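Long-range contacts in benzoylformate decarboxylase (Mycobacterium smegmatis, PDB 4Q9D), which belongs to the thiamine pyrophosphate-dependent enzyme family and assembles as four copies of a chain that holds a magnesium ion: residues B[21-26]-B[67-72]; B[88-93]-B[123-128]; B[129-134]-B[160-165]; B[148-153]-B[179-184]; B[275-280]-B[295-300]. All coordinates share one frame; numbering follows the deposited sequence.

Contact 1: B[21-26]-B[67-72]; sequences TTVFGN and PALVNL
The edge of the Phe24 ring is turned to the backbone of the neighbouring strand, where Leu69 O lies in the ring plane, 3.6 Å from CD1. Ala68 CB meets the ring obliquely, and Phe60 of helix 50-64 brings a second ring against it with the planes about 60° apart. Phe24 CG stands anti to its own carbonyl carbon (chi1 -63°), which turns the ring toward that helix. Two rungs fix a parallel register: Phe24 N donates to Leu69 O at 3.0 Å, and Asn71 N to Phe24 O at 2.8 Å. Where the next rung would join Thr22 O to Leu69 N, a water intervenes, donating to Thr22 O, its bond to Leu69 N weak. The short strand axes run at 37° to each other. On the face away from Phe24, Val23 CG2 and Leu69 CD2 touch at 3.8 Å, the side chains running alongside each other. The pair lies inside a parallel sheet: strand 43-46 bonds to 22-25, strand 95-101 flanks 68-72, and helix 50-64 packs over Phe24 and Val70.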
# COMPACT_ATOMS: atom_id res chain seq x y z
N THR B 21 -27.12 -4.73 -14.97
CA THR B 21 -27.33 -5.60 -16.13
C THR B 21 -26.60 -5.13 -17.38
O THR B 21 -26.79 -5.66 -18.48
CB THR B 21 -28.84 -5.76 -16.44
OG1 THR B 21 -29.43 -4.47 -16.57
CG2 THR B 21 -29.53 -6.52 -15.29
N THR B 22 -25.74 -4.15 -17.21
CA THR B 22 -24.90 -3.71 -18.32
C THR B 22 -23.44 -3.78 -17.90
O THR B 22 -23.07 -3.24 -16.86
CB THR B 22 -25.25 -2.28 -18.75
OG1 THR B 22 -26.66 -2.20 -19.03
CG2 THR B 22 -24.43 -1.87 -19.98
N VAL B 23 -22.62 -4.43 -18.72
CA VAL B 23 -21.21 -4.58 -18.40
C VAL B 23 -20.39 -3.86 -19.45
O VAL B 23 -20.57 -4.11 -20.64
CB VAL B 23 -20.80 -6.09 -18.39
CG1 VAL B 23 -19.28 -6.27 -18.19
CG2 VAL B 23 -21.60 -6.87 -17.34
N PHE B 24 -19.50 -2.98 -19.01
CA PHE B 24 -18.59 -2.28 -19.92
C PHE B 24 -17.24 -2.94 -19.79
O PHE B 24 -16.76 -3.18 -18.69
CB PHE B 24 -18.48 -0.80 -19.53
CG PHE B 24 -19.77 -0.07 -19.65
CD1 PHE B 24 -20.73 -0.17 -18.66
CD2 PHE B 24 -20.06 0.68 -20.79
CE1 PHE B 24 -21.97 0.48 -18.77
CE2 PHE B 24 -21.28 1.32 -20.92
CZ PHE B 24 -22.24 1.22 -19.91
N GLY B 25 -16.62 -3.25 -20.91
CA GLY B 25 -15.30 -3.79 -20.78
C GLY B 25 -14.66 -4.14 -22.09
O GLY B 25 -15.12 -3.79 -23.17
N ASN B 26 -13.55 -4.85 -21.96
CA ASN B 26 -12.86 -5.44 -23.07
C ASN B 26 -12.39 -6.83 -22.60
O ASN B 26 -11.56 -6.95 -21.69
CB ASN B 26 -11.68 -4.53 -23.47
CG ASN B 26 -10.94 -5.07 -24.65
OD1 ASN B 26 -10.20 -6.07 -24.54
ND2 ASN B 26 -11.12 -4.44 -25.80
N PRO B 67 -25.44 2.64 -10.38
CA PRO B 67 -24.08 2.08 -10.48
C PRO B 67 -23.92 1.31 -11.78
O PRO B 67 -24.90 0.92 -12.39
CB PRO B 67 -23.98 1.16 -9.25
CG PRO B 67 -25.39 0.79 -8.92
CD PRO B 67 -26.25 2.00 -9.34
N ALA B 68 -22.68 1.13 -12.21
CA ALA B 68 -22.40 0.37 -13.44
C ALA B 68 -21.22 -0.55 -13.21
O ALA B 68 -20.35 -0.27 -12.37
CB ALA B 68 -22.08 1.30 -14.60
N LEU B 69 -21.18 -1.63 -13.98
CA LEU B 69 -20.21 -2.69 -13.81
C LEU B 69 -19.20 -2.62 -14.94
O LEU B 69 -19.54 -2.46 -16.09
CB LEU B 69 -20.98 -4.01 -13.84
CG LEU B 69 -20.38 -5.36 -13.56
CD1 LEU B 69 -19.67 -5.37 -12.22
CD2 LEU B 69 -21.56 -6.34 -13.58
N VAL B 70 -17.93 -2.72 -14.58
CA VAL B 70 -16.88 -2.69 -15.57
C VAL B 70 -16.11 -4.01 -15.44
O VAL B 70 -15.97 -4.54 -14.33
CB VAL B 70 -15.97 -1.50 -15.30
CG1 VAL B 70 -14.85 -1.45 -16.31
CG2 VAL B 70 -16.81 -0.19 -15.37
N ASN B 71 -15.66 -4.58 -16.57
CA ASN B 71 -14.89 -5.83 -16.50
C ASN B 71 -13.63 -5.72 -17.31
O ASN B 71 -13.70 -5.44 -18.50
CB ASN B 71 -15.76 -7.03 -16.95
CG ASN B 71 -15.04 -8.37 -16.81
OD1 ASN B 71 -14.89 -9.10 -17.79
ND2 ASN B 71 -14.60 -8.71 -15.58
N LEU B 72 -12.49 -5.92 -16.65
CA LEU B 72 -11.19 -5.61 -17.25
C LEU B 72 -10.28 -6.84 -17.22
O LEU B 72 -10.43 -7.72 -16.38
CB LEU B 72 -10.50 -4.46 -16.45
CG LEU B 72 -11.31 -3.17 -16.27
CD1 LEU B 72 -10.56 -2.08 -15.46
CD2 LEU B 72 -11.69 -2.62 -17.61
O HOH W 1 -24.09 -2.17 -14.84

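Contact 2: B[88-93]-B[123-128]; sequences AYRANT and KPWVKW
Beside the crossed rings of Tyr89 and Trp125 a water donates to Pro124 O at 2.9 Å; its second link, to Tyr89 OH, is weak. No hydrogen bond joins the segments directly, so ring geometry carries the contact. The six-membered ring of Trp125 presents its edge to the face of Tyr89 in an offset T-shaped pair, with centroids 5.4 Å apart and planes at 86°. Its CE3 comes within 3.5 Å of Tyr89 CD2. Tyr89 CG is anti to the backbone N (chi1 -178°), sending the ring out from the helix toward the loop, where CD1 lies 3.2 Å from Trp125 O. The same Trp125 edge also meets Arg90: CH2 sits over one guanidinium face, near the rim, with the planes 67° apart. The charge itself is paired with Asp110 of the second subunit through NH1. Pro124, preceded by a cis peptide, lays its CG over one Trp125 face. Helix 82-90 ends here in a Schellman motif at Asn92; its Leu85 and Val86 also touch Trp125, while the loop leads on into strand 128-130.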
# COMPACT_ATOMS: atom_id res chain seq x y z
N ALA B 88 -13.26 8.84 -12.32
CA ALA B 88 -14.47 8.29 -11.70
C ALA B 88 -14.43 8.49 -10.19
O ALA B 88 -15.44 8.79 -9.55
CB ALA B 88 -14.60 6.77 -12.05
N TYR B 89 -13.26 8.29 -9.61
CA TYR B 89 -13.11 8.45 -8.18
C TYR B 89 -13.35 9.94 -7.79
O TYR B 89 -14.09 10.23 -6.84
CB TYR B 89 -11.71 8.00 -7.75
CG TYR B 89 -11.53 8.10 -6.24
CD1 TYR B 89 -11.74 7.00 -5.43
CD2 TYR B 89 -11.14 9.30 -5.63
CE1 TYR B 89 -11.56 7.06 -4.06
CE2 TYR B 89 -10.98 9.39 -4.25
CZ TYR B 89 -11.19 8.27 -3.47
OH TYR B 89 -11.03 8.33 -2.10
N ARG B 90 -12.75 10.87 -8.53
CA ARG B 90 -12.97 12.31 -8.26
C ARG B 90 -14.43 12.75 -8.48
O ARG B 90 -14.92 13.64 -7.80
CB ARG B 90 -12.04 13.18 -9.11
CG ARG B 90 -10.54 13.03 -8.82
CD ARG B 90 -10.18 13.45 -7.43
NE ARG B 90 -8.76 13.83 -7.31
CZ ARG B 90 -8.18 14.20 -6.16
NH1 ARG B 90 -8.87 14.22 -5.03
NH2 ARG B 90 -6.90 14.52 -6.14
N ALA B 91 -15.13 12.11 -9.42
CA ALA B 91 -16.56 12.39 -9.66
C ALA B 91 -17.53 11.72 -8.67
O ALA B 91 -18.76 11.88 -8.79
CB ALA B 91 -16.96 12.00 -11.11
N ASN B 92 -17.00 10.95 -7.73
CA ASN B 92 -17.87 10.14 -6.86
C ASN B 92 -18.86 9.23 -7.63
O ASN B 92 -20.04 9.14 -7.32
CB ASN B 92 -18.61 11.03 -5.86
CG ASN B 92 -17.65 11.86 -5.00
OD1 ASN B 92 -17.68 13.08 -5.03
ND2 ASN B 92 -16.81 11.19 -4.25
N THR B 93 -18.36 8.58 -8.67
CA THR B 93 -19.23 7.73 -9.46
C THR B 93 -19.22 6.29 -8.92
O THR B 93 -18.15 5.71 -8.73
CB THR B 93 -18.75 7.70 -10.91
OG1 THR B 93 -18.65 9.05 -11.39
CG2 THR B 93 -19.73 6.90 -11.80
N LYS B 123 -5.21 1.11 -5.85
CA LYS B 123 -4.98 2.06 -4.77
C LYS B 123 -4.06 3.17 -5.26
O LYS B 123 -3.16 2.91 -6.05
CB LYS B 123 -4.34 1.35 -3.57
CG LYS B 123 -5.28 0.33 -2.89
CD LYS B 123 -4.65 -0.17 -1.58
CE LYS B 123 -5.51 -1.21 -0.81
NZ LYS B 123 -4.71 -1.67 0.39
N PRO B 124 -4.29 4.42 -4.87
CA PRO B 124 -5.30 4.80 -3.90
C PRO B 124 -6.58 5.36 -4.53
O PRO B 124 -7.14 6.23 -4.01
CB PRO B 124 -4.60 5.91 -3.16
CG PRO B 124 -3.90 6.63 -4.24
CD PRO B 124 -3.46 5.58 -5.21
N TRP B 125 -7.03 4.83 -5.62
CA TRP B 125 -8.17 5.41 -6.33
C TRP B 125 -9.46 4.60 -6.29
O TRP B 125 -10.28 4.70 -7.20
CB TRP B 125 -7.77 5.78 -7.76
CG TRP B 125 -6.69 6.83 -7.71
CD1 TRP B 125 -5.36 6.64 -7.90
CD2 TRP B 125 -6.86 8.21 -7.38
NE1 TRP B 125 -4.68 7.83 -7.74
CE2 TRP B 125 -5.58 8.81 -7.43
CE3 TRP B 125 -7.97 9.01 -7.09
CZ2 TRP B 125 -5.38 10.16 -7.17
CZ3 TRP B 125 -7.76 10.38 -6.83
CH2 TRP B 125 -6.47 10.93 -6.87
N VAL B 126 -9.65 3.81 -5.23
CA VAL B 126 -10.93 3.14 -5.03
C VAL B 126 -11.34 3.25 -3.56
O VAL B 126 -10.48 3.35 -2.70
CB VAL B 126 -10.85 1.62 -5.39
CG1 VAL B 126 -10.90 1.43 -6.89
CG2 VAL B 126 -9.59 0.98 -4.75
N LYS B 127 -12.65 3.21 -3.29
CA LYS B 127 -13.13 3.15 -1.91
C LYS B 127 -12.76 1.83 -1.25
O LYS B 127 -12.65 1.75 -0.05
CB LYS B 127 -14.66 3.29 -1.83
CG LYS B 127 -15.23 4.64 -2.28
CD LYS B 127 -16.76 4.67 -2.10
CE LYS B 127 -17.15 4.83 -0.62
NZ LYS B 127 -18.66 4.93 -0.52
N TRP B 128 -12.55 0.79 -2.06
CA TRP B 128 -12.41 -0.55 -1.53
C TRP B 128 -11.87 -1.43 -2.65
O TRP B 128 -12.25 -1.28 -3.82
CB TRP B 128 -13.77 -1.07 -1.09
CG TRP B 128 -13.76 -2.44 -0.45
CD1 TRP B 128 -13.10 -2.82 0.68
CD2 TRP B 128 -14.50 -3.60 -0.88
NE1 TRP B 128 -13.35 -4.14 0.96
CE2 TRP B 128 -14.23 -4.63 0.04
CE3 TRP B 128 -15.36 -3.87 -1.94
CZ2 TRP B 128 -14.77 -5.92 -0.09
CZ3 TRP B 128 -15.91 -5.15 -2.05
CH2 TRP B 128 -15.61 -6.14 -1.14
O HOH W 2 -8.50 6.31 -1.41

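Contact 3: B[129-134]-B[160-165]; sequences SYEPAR and SIPLDD
Tyr130 O makes the one backbone bond between the segments, accepting from Ser160 N at 2.9 Å with a nearly straight N-H angle of 166°. At Glu131, CG is anti to the backbone N (chi1 -176°) and the chain runs on extended, carrying the carboxylate alongside Ser160. There Ser160 OG donates to the anti lone pair of Glu131 OE1 at 2.7 Å, and Gln101 NE2 bonds the same oxygen, a double grip that fixes the carboxylate end. Pro132 stands where a further rung would need an N-H; instead its CD rests 3.3 Å from Ser160 O, and the parallel ladder stops. The proline ring also crosses Ile161 at about a right angle, CD to CD1 3.8 Å. By Arg134 the two chains have separated, and the carboxylate of Asp165 forms its salt bridge with Arg104, which also bonds Pro132 O. The geometry is that of paired parallel strand ends in a beta-alpha-beta unit, in which helix 138-150 links strand 128-130 to strand 157-162.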
# COMPACT_ATOMS: atom_id res chain seq x y z
N SER B 129 -11.01 -2.37 -2.28
CA SER B 129 -10.32 -3.22 -3.25
C SER B 129 -10.29 -4.62 -2.60
O SER B 129 -9.89 -4.77 -1.45
CB SER B 129 -8.90 -2.66 -3.40
OG SER B 129 -8.19 -3.32 -4.38
N TYR B 130 -10.70 -5.66 -3.32
CA TYR B 130 -10.84 -6.97 -2.65
C TYR B 130 -10.71 -8.14 -3.61
O TYR B 130 -11.16 -8.05 -4.75
CB TYR B 130 -12.21 -7.01 -1.98
CG TYR B 130 -12.47 -8.18 -1.06
CD1 TYR B 130 -11.79 -8.31 0.15
CD2 TYR B 130 -13.46 -9.11 -1.36
CE1 TYR B 130 -12.06 -9.38 1.02
CE2 TYR B 130 -13.75 -10.16 -0.49
CZ TYR B 130 -13.05 -10.30 0.68
OH TYR B 130 -13.37 -11.36 1.52
N GLU B 131 -10.09 -9.22 -3.15
CA GLU B 131 -10.08 -10.50 -3.86
C GLU B 131 -10.60 -11.55 -2.87
O GLU B 131 -9.99 -11.75 -1.84
CB GLU B 131 -8.66 -10.87 -4.24
CG GLU B 131 -8.52 -12.16 -5.09
CD GLU B 131 -7.18 -12.18 -5.81
OE1 GLU B 131 -7.07 -11.66 -6.96
OE2 GLU B 131 -6.22 -12.66 -5.22
N PRO B 132 -11.74 -12.20 -3.17
CA PRO B 132 -12.32 -13.12 -2.17
C PRO B 132 -11.37 -14.24 -1.74
O PRO B 132 -10.61 -14.77 -2.55
CB PRO B 132 -13.51 -13.72 -2.90
CG PRO B 132 -13.92 -12.62 -3.88
CD PRO B 132 -12.61 -12.04 -4.35
N ALA B 133 -11.42 -14.59 -0.46
CA ALA B 133 -10.61 -15.66 0.15
C ALA B 133 -11.06 -17.04 -0.38
O ALA B 133 -10.35 -18.02 -0.20
CB ALA B 133 -10.80 -15.62 1.66
N ARG B 134 -12.23 -17.11 -1.02
CA ARG B 134 -12.67 -18.38 -1.58
C ARG B 134 -13.77 -18.15 -2.62
O ARG B 134 -14.48 -17.14 -2.55
CB ARG B 134 -13.15 -19.32 -0.47
CG ARG B 134 -14.38 -18.81 0.24
CD ARG B 134 -14.99 -19.83 1.24
NE ARG B 134 -16.23 -19.23 1.78
CZ ARG B 134 -17.21 -19.90 2.37
NH1 ARG B 134 -17.13 -21.21 2.53
NH2 ARG B 134 -18.29 -19.27 2.79
N SER B 160 -11.25 -8.39 -7.63
CA SER B 160 -10.43 -9.27 -8.44
C SER B 160 -10.96 -10.70 -8.25
O SER B 160 -11.08 -11.14 -7.10
CB SER B 160 -9.01 -9.23 -7.92
OG SER B 160 -8.18 -10.02 -8.76
N ILE B 161 -11.26 -11.41 -9.34
CA ILE B 161 -11.88 -12.75 -9.21
C ILE B 161 -11.09 -13.82 -9.98
O ILE B 161 -11.10 -13.86 -11.22
CB ILE B 161 -13.34 -12.79 -9.72
CG1 ILE B 161 -14.17 -11.58 -9.21
CG2 ILE B 161 -14.00 -14.15 -9.37
CD1 ILE B 161 -14.33 -11.60 -7.70
N PRO B 162 -10.41 -14.71 -9.24
CA PRO B 162 -9.72 -15.86 -9.85
C PRO B 162 -10.65 -16.62 -10.83
O PRO B 162 -11.80 -16.89 -10.53
CB PRO B 162 -9.35 -16.73 -8.65
CG PRO B 162 -9.16 -15.71 -7.50
CD PRO B 162 -10.28 -14.68 -7.77
N LEU B 163 -10.15 -16.91 -12.02
CA LEU B 163 -11.03 -17.39 -13.09
C LEU B 163 -11.71 -18.74 -12.76
O LEU B 163 -12.74 -19.07 -13.35
CB LEU B 163 -10.26 -17.47 -14.41
CG LEU B 163 -9.08 -18.46 -14.50
CD1 LEU B 163 -9.57 -19.89 -14.94
CD2 LEU B 163 -8.09 -17.92 -15.49
N ASP B 164 -11.17 -19.49 -11.80
CA ASP B 164 -11.72 -20.81 -11.52
C ASP B 164 -12.88 -20.72 -10.57
O ASP B 164 -13.58 -21.70 -10.37
CB ASP B 164 -10.63 -21.80 -11.00
CG ASP B 164 -9.86 -21.24 -9.80
OD1 ASP B 164 -9.48 -20.05 -9.83
OD2 ASP B 164 -9.62 -21.98 -8.83
N ASP B 165 -13.12 -19.53 -10.01
CA ASP B 165 -14.17 -19.39 -9.00
C ASP B 165 -15.57 -19.62 -9.59
O ASP B 165 -16.47 -20.12 -8.91
CB ASP B 165 -14.12 -18.00 -8.31
CG ASP B 165 -12.99 -17.90 -7.26
OD1 ASP B 165 -12.22 -18.88 -7.09
OD2 ASP B 165 -12.85 -16.83 -6.62

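Contact 4: B[148-153]-B[179-184]; sequences VAMQPP and VSTRVA. With FMT (formic acid), chain G.
Met150 folds back at chi2 (-68°) and chi3 (-75°), which sets its CE beside Thr181 CG2 at 3.8 Å. Gln151 starts in the same way, with CG anti to the carbonyl carbon, but runs on extended, and it crosses Val179 at about a right angle with CG 3.8 Å from Val179 CB. Its OE1 takes a hydrogen bond at 2.7 Å from a water that in turn accepts from Ser180 N; OE1 is also bonded by Ser305 of the fourth subunit. Direct hydrogen bonds between the segments are absent, but Gln151 CA points its hydrogen at Ser180 O (3.5 Å, 158°). Pro152 CD lies equally near that oxygen, while its CG reaches Val183 CG1 at 4.1 Å. A formic acid, probably from the crystallisation liquor, receives the N-H of Val179 at its O2 (2.8 Å) and is also held by Tyr146 OH. The contact ties the end of helix 138-150 to the approach to strand 183-185, whose Ala184 continues as an antiparallel ladder with a strand of the fourth subunit.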
# COMPACT_ATOMS: atom_id res chain seq x y z
N VAL B 148 -20.53 -0.76 -0.83
CA VAL B 148 -19.48 0.25 -0.61
C VAL B 148 -19.59 1.39 -1.64
O VAL B 148 -19.55 2.54 -1.27
CB VAL B 148 -18.07 -0.33 -0.66
CG1 VAL B 148 -17.00 0.84 -0.59
CG2 VAL B 148 -17.85 -1.38 0.47
N ALA B 149 -19.75 1.03 -2.91
CA ALA B 149 -19.89 1.98 -3.99
C ALA B 149 -21.05 2.95 -3.76
O ALA B 149 -20.94 4.12 -4.11
CB ALA B 149 -20.09 1.24 -5.35
N MET B 150 -22.15 2.46 -3.20
CA MET B 150 -23.42 3.19 -3.18
C MET B 150 -23.62 4.00 -1.92
O MET B 150 -24.41 4.94 -1.93
CB MET B 150 -24.60 2.25 -3.40
CG MET B 150 -24.69 1.69 -4.82
SD MET B 150 -25.10 3.02 -6.02
CE MET B 150 -26.85 3.25 -5.67
N GLN B 151 -22.92 3.65 -0.84
CA GLN B 151 -23.02 4.44 0.38
C GLN B 151 -22.23 5.72 0.22
O GLN B 151 -21.22 5.75 -0.48
CB GLN B 151 -22.59 3.65 1.61
CG GLN B 151 -23.48 2.42 1.87
CD GLN B 151 -23.05 1.65 3.10
OE1 GLN B 151 -23.86 1.39 4.00
NE2 GLN B 151 -21.76 1.28 3.16
N PRO B 152 -22.70 6.81 0.85
CA PRO B 152 -22.10 8.13 0.57
C PRO B 152 -20.76 8.33 1.30
O PRO B 152 -20.57 7.79 2.37
CB PRO B 152 -23.14 9.11 1.13
CG PRO B 152 -23.88 8.34 2.20
CD PRO B 152 -23.93 6.90 1.65
N PRO B 153 -19.81 9.05 0.68
CA PRO B 153 -19.92 9.52 -0.71
C PRO B 153 -19.63 8.38 -1.67
O PRO B 153 -18.74 7.56 -1.42
CB PRO B 153 -18.81 10.58 -0.80
CG PRO B 153 -17.75 10.06 0.13
CD PRO B 153 -18.50 9.40 1.29
N VAL B 179 -28.88 -0.51 0.96
CA VAL B 179 -28.11 0.38 1.83
C VAL B 179 -28.60 1.84 1.72
O VAL B 179 -29.31 2.19 0.79
CB VAL B 179 -26.60 0.31 1.48
CG1 VAL B 179 -26.10 -1.12 1.67
CG2 VAL B 179 -26.35 0.78 0.01
N SER B 180 -28.26 2.67 2.71
CA SER B 180 -28.39 4.13 2.62
C SER B 180 -27.58 4.68 1.45
O SER B 180 -26.39 4.39 1.37
CB SER B 180 -27.72 4.75 3.85
OG SER B 180 -28.56 4.70 4.95
N THR B 181 -28.19 5.46 0.55
CA THR B 181 -27.40 6.20 -0.44
C THR B 181 -27.25 7.68 -0.04
O THR B 181 -26.60 8.45 -0.73
CB THR B 181 -28.00 6.13 -1.84
OG1 THR B 181 -29.35 6.59 -1.77
CG2 THR B 181 -28.01 4.70 -2.34
N ARG B 182 -27.84 8.05 1.09
CA ARG B 182 -27.76 9.42 1.61
C ARG B 182 -27.65 9.34 3.11
O ARG B 182 -28.21 8.43 3.73
CB ARG B 182 -29.06 10.22 1.30
CG ARG B 182 -29.54 10.19 -0.12
CD ARG B 182 -30.69 11.17 -0.36
NE ARG B 182 -31.89 10.87 0.44
CZ ARG B 182 -33.02 11.58 0.41
NH1 ARG B 182 -33.13 12.65 -0.40
NH2 ARG B 182 -34.05 11.23 1.18
N VAL B 183 -26.95 10.30 3.71
CA VAL B 183 -27.14 10.62 5.12
C VAL B 183 -27.62 12.07 5.20
O VAL B 183 -27.39 12.84 4.27
CB VAL B 183 -25.86 10.38 5.97
CG1 VAL B 183 -25.45 8.89 5.91
CG2 VAL B 183 -24.70 11.28 5.50
N ALA B 184 -28.28 12.45 6.28
CA ALA B 184 -28.75 13.83 6.43
C ALA B 184 -27.79 14.60 7.30
O ALA B 184 -27.12 14.00 8.12
CB ALA B 184 -30.18 13.86 7.06
C FMT G . -29.40 0.91 -2.38
O1 FMT G . -29.36 0.95 -3.62
O2 FMT G . -29.34 -0.16 -1.77
O HOH W 3 -24.51 7.95 -1.86
O HOH W 4 -26.47 1.42 4.73

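Contact 5: B[275-280]-B[295-300]; sequences AEVFRY and LLQITA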
# COMPACT_ATOMS: atom_id res chain seq x y z
N ALA B 275 -19.54 21.93 -3.42
CA ALA B 275 -18.29 22.28 -4.12
C ALA B 275 -17.14 22.15 -3.12
O ALA B 275 -17.35 22.26 -1.90
CB ALA B 275 -18.33 23.74 -4.67
N GLU B 276 -15.95 21.91 -3.63
CA GLU B 276 -14.73 21.91 -2.82
C GLU B 276 -14.44 23.32 -2.34
O GLU B 276 -14.94 24.29 -2.90
CB GLU B 276 -13.55 21.37 -3.66
CG GLU B 276 -13.82 19.94 -4.10
CD GLU B 276 -13.17 19.51 -5.39
OE1 GLU B 276 -12.33 20.26 -5.94
OE2 GLU B 276 -13.50 18.39 -5.84
N VAL B 277 -13.64 23.41 -1.30
CA VAL B 277 -13.16 24.68 -0.80
C VAL B 277 -11.65 24.69 -0.97
O VAL B 277 -10.95 24.19 -0.10
CB VAL B 277 -13.51 24.85 0.70
CG1 VAL B 277 -12.89 26.14 1.28
CG2 VAL B 277 -15.01 24.85 0.88
N PHE B 278 -11.12 25.17 -2.10
CA PHE B 278 -11.85 25.44 -3.33
C PHE B 278 -11.10 24.70 -4.43
O PHE B 278 -9.93 24.37 -4.27
CB PHE B 278 -11.83 26.93 -3.71
CG PHE B 278 -12.70 27.80 -2.85
CD1 PHE B 278 -14.06 27.90 -3.11
CD2 PHE B 278 -12.17 28.53 -1.80
CE1 PHE B 278 -14.88 28.73 -2.31
CE2 PHE B 278 -12.97 29.36 -0.99
CZ PHE B 278 -14.33 29.45 -1.26
N ARG B 279 -11.75 24.47 -5.56
CA ARG B 279 -11.08 23.80 -6.65
C ARG B 279 -10.09 24.76 -7.30
O ARG B 279 -10.43 25.43 -8.27
CB ARG B 279 -12.10 23.34 -7.69
CG ARG B 279 -11.51 22.48 -8.82
CD ARG B 279 -12.64 21.76 -9.54
NE ARG B 279 -13.18 20.67 -8.72
CZ ARG B 279 -14.06 19.77 -9.17
NH1 ARG B 279 -14.54 19.85 -10.41
NH2 ARG B 279 -14.49 18.82 -8.38
N TYR B 280 -8.87 24.82 -6.77
CA TYR B 280 -7.82 25.67 -7.33
C TYR B 280 -6.99 24.86 -8.30
O TYR B 280 -6.80 23.68 -8.11
CB TYR B 280 -6.86 26.13 -6.23
CG TYR B 280 -7.47 26.94 -5.09
CD1 TYR B 280 -8.06 28.19 -5.30
CD2 TYR B 280 -7.38 26.47 -3.79
CE1 TYR B 280 -8.59 28.92 -4.23
CE2 TYR B 280 -7.87 27.19 -2.72
CZ TYR B 280 -8.47 28.42 -2.94
OH TYR B 280 -8.93 29.13 -1.86
N LEU B 295 -16.79 31.47 6.22
CA LEU B 295 -17.21 30.41 5.29
C LEU B 295 -17.88 29.20 5.96
O LEU B 295 -17.44 28.74 7.02
CB LEU B 295 -16.03 29.97 4.41
CG LEU B 295 -16.28 28.97 3.25
CD1 LEU B 295 -15.23 29.17 2.16
CD2 LEU B 295 -16.22 27.51 3.74
N LEU B 296 -18.97 28.73 5.37
CA LEU B 296 -19.63 27.49 5.75
C LEU B 296 -19.53 26.53 4.57
O LEU B 296 -19.68 26.96 3.41
CB LEU B 296 -21.13 27.73 6.06
CG LEU B 296 -21.42 28.67 7.23
CD1 LEU B 296 -22.92 28.99 7.28
CD2 LEU B 296 -20.97 28.04 8.52
N GLN B 297 -19.34 25.25 4.85
CA GLN B 297 -19.22 24.23 3.79
C GLN B 297 -20.15 23.07 4.09
O GLN B 297 -20.20 22.59 5.22
CB GLN B 297 -17.78 23.74 3.68
CG GLN B 297 -17.55 22.65 2.61
CD GLN B 297 -16.13 22.06 2.67
OE1 GLN B 297 -15.40 22.27 3.64
NE2 GLN B 297 -15.76 21.33 1.63
N ILE B 298 -20.89 22.62 3.08
CA ILE B 298 -21.79 21.48 3.24
C ILE B 298 -21.45 20.52 2.12
O ILE B 298 -21.48 20.91 0.97
CB ILE B 298 -23.28 21.89 3.15
CG1 ILE B 298 -23.67 22.81 4.33
CG2 ILE B 298 -24.16 20.68 3.07
CD1 ILE B 298 -25.09 23.34 4.22
N THR B 299 -21.12 19.27 2.45
CA THR B 299 -20.72 18.31 1.43
C THR B 299 -21.07 16.91 1.89
O THR B 299 -21.14 16.64 3.11
CB THR B 299 -19.19 18.36 1.16
OG1 THR B 299 -18.83 17.33 0.24
CG2 THR B 299 -18.37 18.17 2.44
N ALA B 300 -21.27 16.01 0.94
CA ALA B 300 -21.55 14.61 1.29
C ALA B 300 -20.24 13.85 1.42
O ALA B 300 -20.23 12.68 1.81
CB ALA B 300 -22.45 13.96 0.24
O HOH W 5 -16.93 20.29 -0.45
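Between Val277 and Gln297 the CA atoms are 7.6 Å apart, too far for a ladder, as an irregular loop with a cis peptide before Phe278 passes strand 294-299. Side chains bridge the gap. Val277 CG1 stands anti to the backbone N (chi1 175°), which leaves CG2 anti to the carbonyl carbon and 3.5 Å from Gln297 CD, a methyl set against the amide. CG1 itself touches Leu295 CD1 at 3.9 Å. Phe278 approaches the same leucine methyl tip to tip, CZ to CD1 3.5 Å. Within the loop, Arg279 grips Glu276 side-on with NE and NH2, its NH1 turning to Asp238. A water accepts from Gln297 NE2 at 2.6 Å and donates to Ala275 O, while Arg304 O takes a second hydrogen bond from NE2. Val277, Phe278 and Leu295 all pack on Val272 of strand 269-273, so loop and strand are joined without a direct hydrogen bond: apolar contacts carry the fit, and the buried amide of Gln297 finds its acceptors in a water and a backbone oxygen.

In the fold
Contacts 1 and 3 belong to one parallel sheet, their centres about 17 Å apart: contact 1 joins strands 22-25 and 68-72 inside it, contact 3 the paired strands 128-130 and 157-162 at one end. Contact 2 follows contact 1 along the chain and leads directly into contact 3. Contacts 3 and 4 alternate in sequence, because helix 138-150 links the two strands of contact 3 and ends in contact 4. Lys127 of contact 2 reaches Val148 and Pro153 of contact 4. Contact 4 therefore lies between the sheet of contacts 1 and 3 and the central-domain strand of contact 5, touching the latter where Pro153 packs on Ala300, while contacts 2 and 5 both reach the second subunit.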